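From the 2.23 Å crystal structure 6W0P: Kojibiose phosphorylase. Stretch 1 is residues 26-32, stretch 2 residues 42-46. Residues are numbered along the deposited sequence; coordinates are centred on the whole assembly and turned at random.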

ATOM      1  N   SER A  26      -3.000  -1.819 -34.589  1.00 35.86           N
ATOM      2  CA  SER A  26      -2.354  -3.154 -34.675  1.00 35.92           C
ATOM      3  C   SER A  26      -2.784  -3.999 -33.461  1.00 34.49           C
ATOM      4  O   SER A  26      -3.309  -5.087 -33.659  1.00 33.53           O
ATOM      5  N   MET A  27      -2.587  -3.503 -32.248  1.00 33.93           N
ATOM      6  CA  MET A  27      -2.911  -4.283 -31.028  1.00 34.71           C
ATOM      7  C   MET A  27      -4.427  -4.302 -30.765  1.00 33.32           C
ATOM      8  O   MET A  27      -4.896  -5.280 -30.170  1.00 32.08           O
ATOM      9  N   VAL A  28      -5.174  -3.293 -31.225  1.00 32.92           N
ATOM     10  CA  VAL A  28      -6.660  -3.236 -31.081  1.00 32.92           C
ATOM     11  C   VAL A  28      -7.256  -4.402 -31.871  1.00 33.08           C
ATOM     12  O   VAL A  28      -8.072  -5.119 -31.304  1.00 32.97           O
ATOM     13  N   SER A  29      -6.819  -4.586 -33.121  1.00 33.45           N
ATOM     14  CA  SER A  29      -7.272  -5.658 -34.037  1.00 33.00           C
ATOM     15  C   SER A  29      -6.894  -7.015 -33.438  1.00 32.84           C
ATOM     16  O   SER A  29      -7.766  -7.886 -33.321  1.00 32.60           O
ATOM     17  N   GLU A  30      -5.644  -7.191 -33.028  1.00 32.99           N
ATOM     18  CA  GLU A  30      -5.200  -8.410 -32.308  1.00 32.31           C
ATOM     19  C   GLU A  30      -6.249  -8.800 -31.248  1.00 31.75           C
ATOM     20  O   GLU A  30      -6.552 -10.014 -31.111  1.00 31.84           O
ATOM     21  N   SER A  31      -6.754  -7.834 -30.474  1.00 30.33           N
ATOM     22  CA  SER A  31      -7.682  -8.118 -29.349  1.00 29.60           C
ATOM     23  C   SER A  31      -9.056  -8.528 -29.914  1.00 28.62           C
ATOM     24  O   SER A  31      -9.564  -9.605 -29.585  1.00 28.39           O
ATOM     25  N   ILE A  32      -9.575  -7.716 -30.819  1.00 27.85           N
ATOM     26  CA  ILE A  32     -10.961  -7.802 -31.351  1.00 27.75           C
ATOM     27  C   ILE A  32     -11.128  -9.110 -32.102  1.00 26.98           C
ATOM     28  O   ILE A  32     -12.179  -9.767 -31.944  1.00 26.39           O
ATOM     29  N   THR A  42      -6.196 -17.426 -28.754  1.00 30.70           N
ATOM     30  CA  THR A  42      -5.087 -16.728 -29.431  1.00 31.68           C
ATOM     31  C   THR A  42      -5.545 -15.333 -29.809  1.00 30.55           C
ATOM     32  O   THR A  42      -6.632 -15.209 -30.385  1.00 30.81           O
ATOM     33  N   ARG A  43      -4.696 -14.351 -29.537  1.00 30.02           N
ATOM     34  CA  ARG A  43      -4.805 -12.996 -30.115  1.00 29.52           C
ATOM     35  C   ARG A  43      -4.623 -13.122 -31.624  1.00 29.84           C
ATOM     36  O   ARG A  43      -3.983 -14.091 -32.075  1.00 30.19           O
ATOM     37  N   ALA A  44      -5.097 -12.126 -32.366  1.00 30.27           N
ATOM     38  CA  ALA A  44      -5.057 -12.091 -33.841  1.00 30.77           C
ATOM     39  C   ALA A  44      -3.718 -11.498 -34.285  1.00 32.40           C
ATOM     40  O   ALA A  44      -3.699 -10.690 -35.251  1.00 32.96           O
ATOM     41  N   PHE A  45      -2.639 -11.895 -33.608  1.00 32.28           N
ATOM     42  CA  PHE A  45      -1.274 -11.482 -33.972  1.00 33.33           C
ATOM     43  C   PHE A  45      -1.004 -12.098 -35.343  1.00 33.81           C
ATOM     44  O   PHE A  45      -1.509 -13.184 -35.616  1.00 34.02           O
ATOM     45  N   PHE A  46      -0.297 -11.355 -36.183  1.00 34.36           N
ATOM     46  CA  PHE A  46       0.238 -11.798 -37.490  1.00 35.00           C
ATOM     47  C   PHE A  46       1.041 -13.082 -37.310  1.00 35.38           C
ATOM     48  O   PHE A  46       1.833 -13.189 -36.362  1.00 36.02           O
TER

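The contact between the helix of residues 26-32 and the irregular segment 42-46 is organised around a buried salt bridge. Arg43 NH2 donates to Glu30 OE1 at 2.8 Å with a nearly straight N-H...O angle of 167°, so charge pairing and good hydrogen-bond geometry coincide. Arg43 NE approaches the same oxygen, Glu30 OE1, at 3.4 Å, but its angle of 135° makes this a weak second bond. Glu30 reaches this position with chi1 m and chi2 t, its CA-to-CB bond directed sideways to the other stretch and its chain extended to the carboxylate. Arg43 also starts sideways, with chi1 m and chi2 t; chi3 then turns to p and chi4 to 84°, and the end of the side chain comes nearer the helix.

There the guanidinium finds two further acceptors. Arg43 NH1 donates to Ser31 OG at 2.9 Å, the serine being in the m rotamer. Although the CA-to-CB bond of Ser31 points away overall, its hydroxyl is still within reach of the arginine. Arg43 NH2 makes a weak hydrogen bond to Met27 O at 3.1 Å, bent to 121°; that carbonyl already accepts the helical bond from Ser31 N, 3.2 Å from Met27 O. Glu30 C and Ser31 N lie over one face of the guanidinium, so the group rests against the helix backbone as well as bonding to its side chains.

The main chains are joined directly beside this cluster. Ala44 N donates to Glu30 O at 2.9 Å and 170°, where the CA atoms of Glu30 and Ala44 are 4.0 Å apart. Such a close approach leaves little room between the backbones, and the small side chain of Ala44, directed sideways, has its CB 3.9 Å from Ser29 O.

The second carboxylate oxygen of Glu30 extends the polar network through water 1. The water donates to Glu30 OE2 at 2.6 Å and accepts from Phe46 N at 3.1 Å, linking the helix to the far end of the second stretch.

Apolar packing is modest around these bonds. Phe45 CB lies 3.7 Å from Glu30 OE2, but with chi1 p and chi2 84° the ring leads away from the helix. Met27, in an m, t, p conformation, points sideways and brings its CB to 3.9 Å from Arg43 NH2. Val28 and Ile32 point away and make no contact with the segment. The two stretches together bury 304 Å², with Glu30 and Arg43 contributing the largest shares.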

ATOM      1  CB  SER A  26      -0.845  -3.023 -34.785  1.00 36.14           C
ATOM      2  OG  SER A  26      -0.187  -4.216 -34.368  1.00 37.55           O
ATOM      3  CB  MET A  27      -2.144  -3.738 -29.819  1.00 36.40           C
ATOM      4  CG  MET A  27      -0.657  -4.199 -29.808  1.00 38.00           C
ATOM      5  SD  MET A  27       0.282  -3.544 -28.385  1.00 39.75           S
ATOM      6  CE  MET A  27      -0.677  -4.230 -27.029  1.00 39.62           C
ATOM      7  CB  VAL A  28      -7.252  -1.881 -31.532  1.00 32.56           C
ATOM      8  CG1 VAL A  28      -8.764  -1.942 -31.672  1.00 32.40           C
ATOM      9  CG2 VAL A  28      -6.860  -0.763 -30.583  1.00 32.32           C
ATOM     10  CB  SER A  29      -6.719  -5.446 -35.426  1.00 33.52           C
ATOM     11  OG  SER A  29      -7.105  -4.165 -35.932  1.00 33.71           O
ATOM     12  CB  GLU A  30      -3.853  -8.189 -31.612  1.00 33.09           C
ATOM     13  CG  GLU A  30      -2.649  -8.130 -32.537  1.00 33.71           C
ATOM     14  CD  GLU A  30      -1.305  -7.993 -31.824  1.00 34.54           C
ATOM     15  OE1 GLU A  30      -1.290  -7.670 -30.606  1.00 33.74           O
ATOM     16  OE2 GLU A  30      -0.264  -8.199 -32.487  1.00 35.37           O
ATOM     17  CB  SER A  31      -7.775  -6.931 -28.421  1.00 29.55           C
ATOM     18  OG  SER A  31      -6.525  -6.653 -27.805  1.00 28.55           O
ATOM     19  CB  ILE A  32     -11.273  -6.576 -32.232  1.00 27.82           C
ATOM     20  CG1 ILE A  32     -11.410  -5.322 -31.367  1.00 28.00           C
ATOM     21  CG2 ILE A  32     -12.502  -6.837 -33.096  1.00 27.89           C
ATOM     22  CD1 ILE A  32     -11.626  -4.046 -32.149  1.00 28.63           C
ATOM     23  CB  THR A  42      -4.584 -17.508 -30.654  1.00 32.21           C
ATOM     24  OG1 THR A  42      -5.685 -17.659 -31.552  1.00 33.54           O
ATOM     25  CG2 THR A  42      -4.041 -18.859 -30.264  1.00 32.09           C
ATOM     26  CB  ARG A  43      -3.752 -12.069 -29.495  1.00 29.62           C
ATOM     27  CG  ARG A  43      -4.097 -11.591 -28.089  1.00 29.32           C
ATOM     28  CD  ARG A  43      -2.958 -10.809 -27.461  1.00 29.29           C
ATOM     29  NE  ARG A  43      -2.762  -9.534 -28.138  1.00 29.00           N
ATOM     30  CZ  ARG A  43      -3.444  -8.428 -27.883  1.00 28.94           C
ATOM     31  NH1 ARG A  43      -4.400  -8.402 -26.971  1.00 29.18           N
ATOM     32  NH2 ARG A  43      -3.166  -7.330 -28.539  1.00 29.36           N
ATOM     33  CB  ALA A  44      -6.215 -11.315 -34.385  1.00 30.52           C
ATOM     34  CB  PHE A  45      -0.263 -11.893 -32.903  1.00 33.57           C
ATOM     35  CG  PHE A  45      -0.152 -13.381 -32.697  1.00 33.56           C
ATOM     36  CD1 PHE A  45       0.666 -14.147 -33.510  1.00 34.43           C
ATOM     37  CD2 PHE A  45      -0.881 -14.009 -31.705  1.00 33.18           C
ATOM     38  CE1 PHE A  45       0.758 -15.521 -33.327  1.00 34.65           C
ATOM     39  CE2 PHE A  45      -0.807 -15.381 -31.535  1.00 33.70           C
ATOM     40  CZ  PHE A  45       0.016 -16.135 -32.340  1.00 34.14           C
ATOM     41  CB  PHE A  46       1.095 -10.694 -38.122  1.00 34.88           C
ATOM     42  CG  PHE A  46       0.310  -9.503 -38.610  1.00 33.80           C
ATOM     43  CD1 PHE A  46      -1.076  -9.461 -38.510  1.00 33.80           C
ATOM     44  CD2 PHE A  46       0.955  -8.440 -39.215  1.00 33.38           C
ATOM     45  CE1 PHE A  46      -1.798  -8.377 -38.995  1.00 33.28           C
ATOM     46  CE2 PHE A  46       0.234  -7.354 -39.686  1.00 33.84           C
ATOM     47  CZ  PHE A  46      -1.141  -7.328 -39.587  1.00 33.44           C
TER
HETATM   48  O   HOH W   1       0.609  -8.719 -34.870  1.00 30.46           O